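Local structure of CdiI toxin (4ZQU) at residues P34-S42 with M53-R62. The protein neutralises its cognate CdiA toxin as the immunity protein of a bacterial contact-dependent growth inhibition system. Sequence-based numbering, arbitrary orientation.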
loop_
_atom_site.group_PDB
_atom_site.type_symbol
_atom_site.label_atom_id
_atom_site.label_comp_id
_atom_site.label_asym_id
_atom_site.label_seq_id
_atom_site.Cartn_x
_atom_site.Cartn_y
_atom_site.Cartn_z
ATOM N N PRO B 34 10.362 11.122 -4.702
ATOM C CA PRO B 34 11.700 11.702 -4.533
ATOM C C PRO B 34 11.827 13.091 -5.158
ATOM O O PRO B 34 12.775 13.810 -4.859
ATOM C CB PRO B 34 12.611 10.698 -5.250
ATOM C CG PRO B 34 11.717 9.982 -6.202
ATOM C CD PRO B 34 10.398 9.887 -5.504
ATOM N N LEU B 35 10.879 13.458 -6.013
ATOM C CA LEU B 35 10.874 14.779 -6.630
ATOM C C LEU B 35 9.908 15.709 -5.905
ATOM O O LEU B 35 9.830 16.900 -6.207
ATOM C CB LEU B 35 10.501 14.678 -8.106
ATOM C CG LEU B 35 11.289 13.649 -8.917
ATOM C CD1 LEU B 35 10.859 13.692 -10.371
ATOM C CD2 LEU B 35 12.787 13.884 -8.785
ATOM N N GLY B 36 9.170 15.153 -4.947
ATOM C CA GLY B 36 8.215 15.921 -4.171
ATOM C C GLY B 36 8.893 16.710 -3.069
ATOM O O GLY B 36 10.120 16.704 -2.961
ATOM N N VAL B 37 8.098 17.388 -2.246
ATOM C CA VAL B 37 8.646 18.204 -1.168
ATOM C C VAL B 37 8.274 17.668 0.212
ATOM O O VAL B 37 7.274 16.961 0.375
ATOM C CB VAL B 37 8.177 19.668 -1.274
ATOM C CG1 VAL B 37 8.586 20.254 -2.609
ATOM C CG2 VAL B 37 6.672 19.758 -1.090
ATOM N N GLN B 38 9.093 18.010 1.201
ATOM C CA GLN B 38 8.845 17.614 2.579
ATOM C C GLN B 38 8.774 18.830 3.492
ATOM O O GLN B 38 9.593 19.743 3.390
ATOM C CB GLN B 38 9.932 16.660 3.073
ATOM C CG GLN B 38 9.775 16.278 4.533
ATOM C CD GLN B 38 10.931 15.457 5.052
ATOM O OE1 GLN B 38 11.744 15.939 5.840
ATOM N NE2 GLN B 38 11.010 14.207 4.618
ATOM N N HIS B 39 7.788 18.839 4.384
ATOM C CA HIS B 39 7.668 19.900 5.374
ATOM C C HIS B 39 7.708 19.327 6.785
ATOM O O HIS B 39 6.808 18.592 7.194
ATOM C CB HIS B 39 6.379 20.699 5.162
ATOM C CG HIS B 39 6.323 21.417 3.849
ATOM N ND1 HIS B 39 7.198 22.427 3.516
ATOM C CD2 HIS B 39 5.493 21.272 2.790
ATOM C CE1 HIS B 39 6.912 22.871 2.303
ATOM N NE2 HIS B 39 5.882 22.188 1.842
ATOM N N LEU B 40 8.768 19.655 7.517
ATOM C CA LEU B 40 8.895 19.266 8.917
ATOM C C LEU B 40 8.440 20.404 9.819
ATOM O O LEU B 40 8.660 21.576 9.510
ATOM C CB LEU B 40 10.338 18.875 9.246
ATOM C CG LEU B 40 10.816 17.515 8.740
ATOM C CD1 LEU B 40 12.302 17.344 8.995
ATOM C CD2 LEU B 40 10.034 16.401 9.406
ATOM N N SER B 41 7.807 20.057 10.934
ATOM C CA SER B 41 7.303 21.061 11.863
ATOM C C SER B 41 7.203 20.524 13.287
ATOM O O SER B 41 7.188 19.313 13.504
ATOM C CB SER B 41 5.935 21.567 11.399
ATOM O OG SER B 41 4.886 20.894 12.075
ATOM N N SER B 42 7.146 21.433 14.256
ATOM C CA SER B 42 6.892 21.055 15.638
ATOM C C SER B 42 5.402 20.801 15.789
ATOM O O SER B 42 4.591 21.487 15.165
ATOM C CB SER B 42 7.358 22.141 16.608
ATOM O OG SER B 42 7.139 23.434 16.073
ATOM N N MET B 53 1.277 23.754 4.404
ATOM C CA MET B 53 2.256 22.680 4.253
ATOM C C MET B 53 1.650 21.526 3.473
ATOM O O MET B 53 2.293 20.938 2.607
ATOM C CB MET B 53 2.743 22.184 5.618
ATOM C CG MET B 53 3.743 23.095 6.308
ATOM S SD MET B 53 3.964 22.694 8.055
ATOM C CE MET B 53 4.174 20.914 8.000
ATOM N N VAL B 54 0.404 21.201 3.793
ATOM C CA VAL B 54 -0.298 20.129 3.109
ATOM C C VAL B 54 -0.592 20.516 1.662
ATOM O O VAL B 54 -0.420 19.708 0.752
ATOM C CB VAL B 54 -1.612 19.764 3.833
ATOM C CG1 VAL B 54 -2.392 18.730 3.041
ATOM C CG2 VAL B 54 -1.318 19.247 5.233
ATOM N N LYS B 55 -1.011 21.758 1.445
ATOM C CA LYS B 55 -1.369 22.204 0.102
ATOM C C LYS B 55 -0.147 22.319 -0.809
ATOM O O LYS B 55 -0.205 21.960 -1.986
ATOM C CB LYS B 55 -2.111 23.540 0.160
ATOM C CG LYS B 55 -3.429 23.516 -0.598
ATOM C CD LYS B 55 -4.113 24.874 -0.628
ATOM C CE LYS B 55 -5.239 24.893 -1.659
ATOM N NZ LYS B 55 -5.601 23.523 -2.137
ATOM N N ASP B 56 0.957 22.816 -0.259
ATOM C CA ASP B 56 2.195 22.956 -1.018
ATOM C C ASP B 56 2.744 21.588 -1.420
ATOM O O ASP B 56 3.248 21.412 -2.529
ATOM C CB ASP B 56 3.232 23.729 -0.206
ATOM C CG ASP B 56 4.542 23.898 -0.944
ATOM O OD1 ASP B 56 4.601 24.724 -1.878
ATOM O OD2 ASP B 56 5.518 23.209 -0.581
ATOM N N ALA B 57 2.636 20.625 -0.512
ATOM C CA ALA B 57 3.047 19.254 -0.786
ATOM C C ALA B 57 2.175 18.631 -1.869
ATOM O O ALA B 57 2.667 17.914 -2.738
ATOM C CB ALA B 57 2.992 18.423 0.483
ATOM N N LEU B 58 0.877 18.912 -1.807
ATOM C CA LEU B 58 -0.076 18.405 -2.790
ATOM C C LEU B 58 0.196 18.968 -4.177
ATOM O O LEU B 58 -0.002 18.287 -5.184
ATOM C CB LEU B 58 -1.513 18.739 -2.373
ATOM C CG LEU B 58 -2.149 17.879 -1.284
ATOM C CD1 LEU B 58 -3.507 18.425 -0.901
ATOM C CD2 LEU B 58 -2.276 16.455 -1.765
ATOM N N SER B 59 0.647 20.216 -4.224
ATOM C CA SER B 59 0.901 20.885 -5.490
ATOM C C SER B 59 2.069 20.244 -6.237
ATOM O O SER B 59 2.192 20.392 -7.452
ATOM C CB SER B 59 1.171 22.373 -5.262
ATOM O OG SER B 59 2.254 22.564 -4.370
ATOM N N HIS B 60 2.919 19.531 -5.504
ATOM C CA HIS B 60 4.070 18.867 -6.104
ATOM C C HIS B 60 3.786 17.410 -6.436
ATOM O O HIS B 60 4.668 16.688 -6.898
ATOM C CB HIS B 60 5.280 18.956 -5.176
ATOM C CG HIS B 60 5.862 20.329 -5.085
ATOM N ND1 HIS B 60 5.269 21.342 -4.363
ATOM C CD2 HIS B 60 6.974 20.866 -5.644
ATOM C CE1 HIS B 60 5.995 22.439 -4.473
ATOM N NE2 HIS B 60 7.033 22.179 -5.243
ATOM N N SER B 61 2.552 16.981 -6.200
ATOM C CA SER B 61 2.165 15.605 -6.469
ATOM C C SER B 61 2.032 15.356 -7.962
ATOM O O SER B 61 1.582 16.225 -8.711
ATOM C CB SER B 61 0.856 15.266 -5.757
ATOM O OG SER B 61 0.502 13.912 -5.966
ATOM N N ARG B 62 2.427 14.162 -8.387
ATOM C CA ARG B 62 2.366 13.790 -9.792
ATOM C C ARG B 62 1.311 12.725 -10.059
ATOM O O ARG B 62 1.136 11.794 -9.276
ATOM C CB ARG B 62 3.730 13.293 -10.270
ATOM C CG ARG B 62 4.788 14.371 -10.360
ATOM C CD ARG B 62 6.075 13.808 -10.921
ATOM N NE ARG B 62 6.745 12.926 -9.971
ATOM C CZ ARG B 62 7.587 11.959 -10.319
ATOM N NH1 ARG B 62 7.854 11.739 -11.601
ATOM N NH2 ARG B 62 8.157 11.206 -9.388
#
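Strand 38-41 and helix 53-59 run nearly antiparallel, at 164°, with axes 8.7 Å apart; Met53, Ala57 and His60 lie nearest His39, Val37 and Gly36. His39 NE2 donates a hydrogen bond to Asp56 OD2 at 2.7 Å. The oxygen lies in the ring plane and is approached on the anti side of the carboxylate, somewhat out of its plane. The bond is bent, 145° at the hydrogen, and the carboxylate is turned 55° from the ring. The Met53 side chain runs alongside His39, pointing the other way. Its bent end brings CE to 3.6 Å from His39 CB and also against Ser41 CB. Val37 straddles two residues: CG1 sits over the centre of the His60 ring in a CH-pi contact, while CG2 lies 3.7 Å from Ala57 CA. His60 ND1 donates a hydrogen bond to Asp56 O at 2.7 Å and helps hold the ring face against Val37 CG1. At the far end, Leu35 CD1 covers one face of the Arg62 guanidinium, 3.7 Å from CZ. Salt bridges to Asp33 and Asp81 hold that group. The contact joins strand 30-41, which pairs with strand 19-26, to the helix that follows it. Asp56 anchors both histidines, so polar bonds probably orient the rings within a mixed polar and apolar contact near the surface.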